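Local coordinates for glycosyltransferase (duf1792) (Streptococcus sanguinis, PDB 5V4A) that transfers sugars as a glycosyltransferase of the GT-D fold, binding UDP, and forms the C-terminal domain of a longer protein that is probably part of the SecA2/SecY2 export system, at the interface of chains A and B. Coordinates in Å, arbitrary orientation; residue numbers count along the deposited sequence, not the author numbering. Chains: chain A/B, Glycosyltransferase (duf1792).

The interface of chains A and B. Residues chain A 19, 132-133, 135-136, 139; chain B 132-133, 135-136, 139.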
ATOM      1  N   LEU A  19       6.974  -4.711   4.963  1.00 14.19           N
ATOM      2  CA  LEU A  19       7.516  -3.687   4.071  1.00 18.89           C
ATOM      3  C   LEU A  19       8.736  -3.007   4.675  1.00 14.43           C
ATOM      4  O   LEU A  19       9.709  -2.733   3.966  1.00 15.68           O
ATOM      5  CB  LEU A  19       6.450  -2.644   3.751  1.00 14.14           C
ATOM      6  CG  LEU A  19       5.351  -3.180   2.827  1.00 13.98           C
ATOM      7  CD1 LEU A  19       4.108  -2.304   2.856  1.00 15.06           C
ATOM      8  CD2 LEU A  19       5.893  -3.284   1.419  1.00 14.01           C
ATOM      9  N   ALA A 132      -3.343  -3.328  -1.821  1.00 15.87           N
ATOM     10  CA  ALA A 132      -2.296  -2.482  -2.389  1.00 13.19           C
ATOM     11  C   ALA A 132      -0.953  -2.731  -1.709  1.00 11.23           C
ATOM     12  O   ALA A 132       0.079  -2.837  -2.379  1.00 12.83           O
ATOM     13  CB  ALA A 132      -2.669  -0.999  -2.280  1.00 14.89           C
ATOM     14  N   LYS A 133      -0.944  -2.823  -0.380  1.00 11.37           N
ATOM     15  CA  LYS A 133       0.327  -3.041   0.320  1.00 11.38           C
ATOM     16  C   LYS A 133       0.866  -4.444   0.072  1.00 16.11           C
ATOM     17  O   LYS A 133       2.086  -4.643  -0.038  1.00 17.48           O
ATOM     18  CB  LYS A 133       0.145  -2.781   1.811  1.00 11.65           C
ATOM     19  CG  LYS A 133      -0.042  -1.298   2.142  1.00 11.86           C
ATOM     20  CD  LYS A 133       0.287  -0.990   3.589  1.00 15.39           C
ATOM     21  CE  LYS A 133      -0.909  -1.085   4.472  1.00 16.95           C
ATOM     22  NZ  LYS A 133      -0.658  -0.557   5.828  1.00 12.75           N
ATOM     23  N   LYS A 135       0.420  -6.109  -2.755  1.00 14.16           N
ATOM     24  CA  LYS A 135       0.989  -6.094  -4.100  1.00 10.71           C
ATOM     25  C   LYS A 135       2.366  -5.454  -4.113  1.00 20.58           C
ATOM     26  O   LYS A 135       3.227  -5.876  -4.886  1.00 23.43           O
ATOM     27  CB  LYS A 135       0.079  -5.370  -5.103  1.00 12.04           C
ATOM     28  CG  LYS A 135      -1.240  -6.096  -5.415  1.00 11.76           C
ATOM     29  CD  LYS A 135      -1.971  -5.385  -6.505  1.00 19.43           C
ATOM     30  CE  LYS A 135      -3.231  -6.114  -6.886  1.00 25.41           C
ATOM     31  NZ  LYS A 135      -4.082  -5.162  -7.643  1.00 27.10           N
ATOM     32  N   GLN A 136       2.602  -4.470  -3.244  1.00 15.59           N
ATOM     33  CA  GLN A 136       3.895  -3.802  -3.195  1.00 14.12           C
ATOM     34  C   GLN A 136       5.003  -4.741  -2.720  1.00 18.68           C
ATOM     35  O   GLN A 136       6.179  -4.490  -2.998  1.00 20.41           O
ATOM     36  CB  GLN A 136       3.807  -2.577  -2.278  1.00 21.16           C
ATOM     37  CG  GLN A 136       4.975  -1.592  -2.402  1.00 29.37           C
ATOM     38  CD  GLN A 136       5.030  -0.892  -3.748  1.00 26.00           C
ATOM     39  OE1 GLN A 136       4.020  -0.753  -4.432  1.00 33.79           O
ATOM     40  NE2 GLN A 136       6.219  -0.460  -4.137  1.00 27.53           N
ATOM     41  N   GLN A 139       5.832  -6.237  -6.189  1.00 16.80           N
ATOM     42  CA  GLN A 139       5.912  -5.377  -7.364  1.00 12.87           C
ATOM     43  C   GLN A 139       7.336  -5.348  -7.909  1.00 13.64           C
ATOM     44  O   GLN A 139       8.286  -5.086  -7.169  1.00 15.60           O
ATOM     45  CB  GLN A 139       5.465  -3.951  -7.023  1.00 22.21           C
ATOM     46  CG  GLN A 139       3.980  -3.746  -6.908  1.00 38.86           C
ATOM     47  CD  GLN A 139       3.243  -4.256  -8.119  1.00 39.50           C
ATOM     48  OE1 GLN A 139       3.233  -3.610  -9.174  1.00 43.40           O
ATOM     49  NE2 GLN A 139       2.636  -5.432  -7.986  1.00 29.16           N
TER
ATOM     50  N   ALA B 132       4.002   3.036   0.334  1.00 14.39           N
ATOM     51  CA  ALA B 132       3.673   1.880  -0.481  1.00 17.75           C
ATOM     52  C   ALA B 132       2.360   2.094  -1.236  1.00 20.62           C
ATOM     53  O   ALA B 132       2.265   1.801  -2.434  1.00 18.73           O
ATOM     54  CB  ALA B 132       3.601   0.634   0.404  1.00 14.70           C
ATOM     55  N   LYS B 133       1.335   2.611  -0.556  1.00 17.24           N
ATOM     56  CA  LYS B 133       0.055   2.845  -1.226  1.00 16.03           C
ATOM     57  C   LYS B 133       0.142   3.999  -2.225  1.00 14.17           C
ATOM     58  O   LYS B 133      -0.522   3.961  -3.263  1.00 18.49           O
ATOM     59  CB  LYS B 133      -1.033   3.102  -0.190  1.00 14.73           C
ATOM     60  CG  LYS B 133      -1.396   1.867   0.577  1.00 16.18           C
ATOM     61  CD  LYS B 133      -2.740   2.016   1.215  1.00 18.38           C
ATOM     62  CE  LYS B 133      -2.608   2.567   2.591  1.00 18.49           C
ATOM     63  NZ  LYS B 133      -3.863   2.485   3.365  1.00 16.01           N
ATOM     64  N   LYS B 135       2.846   4.647  -4.054  1.00 17.38           N
ATOM     65  CA  LYS B 135       3.508   4.064  -5.217  1.00 13.60           C
ATOM     66  C   LYS B 135       2.535   3.235  -6.046  1.00 14.18           C
ATOM     67  O   LYS B 135       2.678   3.138  -7.270  1.00 13.65           O
ATOM     68  CB  LYS B 135       4.696   3.203  -4.765  1.00 13.68           C
ATOM     69  CG  LYS B 135       5.880   3.959  -4.125  1.00 15.90           C
ATOM     70  CD  LYS B 135       7.002   2.956  -3.742  1.00 13.76           C
ATOM     71  CE  LYS B 135       8.259   3.648  -3.246  1.00 16.51           C
ATOM     72  NZ  LYS B 135       9.225   2.692  -2.603  1.00 19.25           N
ATOM     73  N   GLN B 136       1.543   2.629  -5.394  1.00 19.30           N
ATOM     74  CA  GLN B 136       0.559   1.825  -6.114  1.00 21.02           C
ATOM     75  C   GLN B 136      -0.313   2.670  -7.030  1.00 16.03           C
ATOM     76  O   GLN B 136      -0.911   2.133  -7.973  1.00 21.60           O
ATOM     77  CB  GLN B 136      -0.290   1.053  -5.113  1.00 14.33           C
ATOM     78  CG  GLN B 136       0.412  -0.208  -4.596  1.00 18.77           C
ATOM     79  CD  GLN B 136       0.617  -1.242  -5.690  1.00 21.88           C
ATOM     80  OE1 GLN B 136       1.745  -1.530  -6.073  1.00 30.10           O
ATOM     81  NE2 GLN B 136      -0.482  -1.804  -6.201  1.00 18.12           N
ATOM     82  N   GLN B 139       2.066   2.600 -10.110  1.00 23.06           N
ATOM     83  CA  GLN B 139       2.715   1.351 -10.501  1.00 24.45           C
ATOM     84  C   GLN B 139       2.268   0.921 -11.895  1.00 14.07           C
ATOM     85  O   GLN B 139       1.070   0.768 -12.151  1.00 18.41           O
ATOM     86  CB  GLN B 139       2.406   0.245  -9.491  1.00 26.06           C
ATOM     87  CG  GLN B 139       3.185   0.311  -8.185  1.00 36.25           C
ATOM     88  CD  GLN B 139       4.680   0.403  -8.383  1.00 46.69           C
ATOM     89  OE1 GLN B 139       5.297   1.426  -8.076  1.00 48.02           O
ATOM     90  NE2 GLN B 139       5.276  -0.672  -8.892  1.00 51.41           N
TER
HETATM   91  O   HOH W   1       7.915  -0.134  -1.579  1.00 37.10           O
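At the apolar centre, where helix 127-138 of one GT-D domain packs on its two-fold mate in the other chain, the CB methyl of B:Ala132 touches both CD1 of A:Leu19, from helix 11-21, at 3.9 Å and the CG methylene of A:Gln136 at 3.8 Å. The twin methyl, A:Ala132 CB, rests on CG of B:Gln136. Alongside, A:Lys133 and B:Lys133 cross obliquely through their CG methylenes, 3.8 Å apart; each chain bends at chi3 (-91°), and the two NZ amines finish 5.1 Å from each other, where, if both are charged, they would repel each other mildly. Whether this pairing exists outside the crystal the structure alone does not show.

The two Gln136 side chains slide past each other in opposite directions and break the symmetry: CG is anti to the backbone N in A:Gln136 (chi1 -166°) but anti to the carbonyl carbon in B:Gln136 (chi1 -80°). As modelled, their OE1 oxygens face each other at 2.9 Å, a clash of two acceptors that flipping one amide would probably turn into a hydrogen bond. A:Gln136 NE2 lies across the aliphatic stem of extended B:Lys135 and bonds water 1, which B:Lys135 NZ also reaches. At the rim A:Gln139 and B:Gln136 reach toward each other, tip to tip, the CG methylene of A:Gln139 lying 3.3 Å from OE1 of B:Gln136. A:Gln139 NE2 bonds the backbone O of A:Lys135 at 3.2 Å, approaching from above that carbonyl's plane; B:Gln139 opposite is poorly ordered.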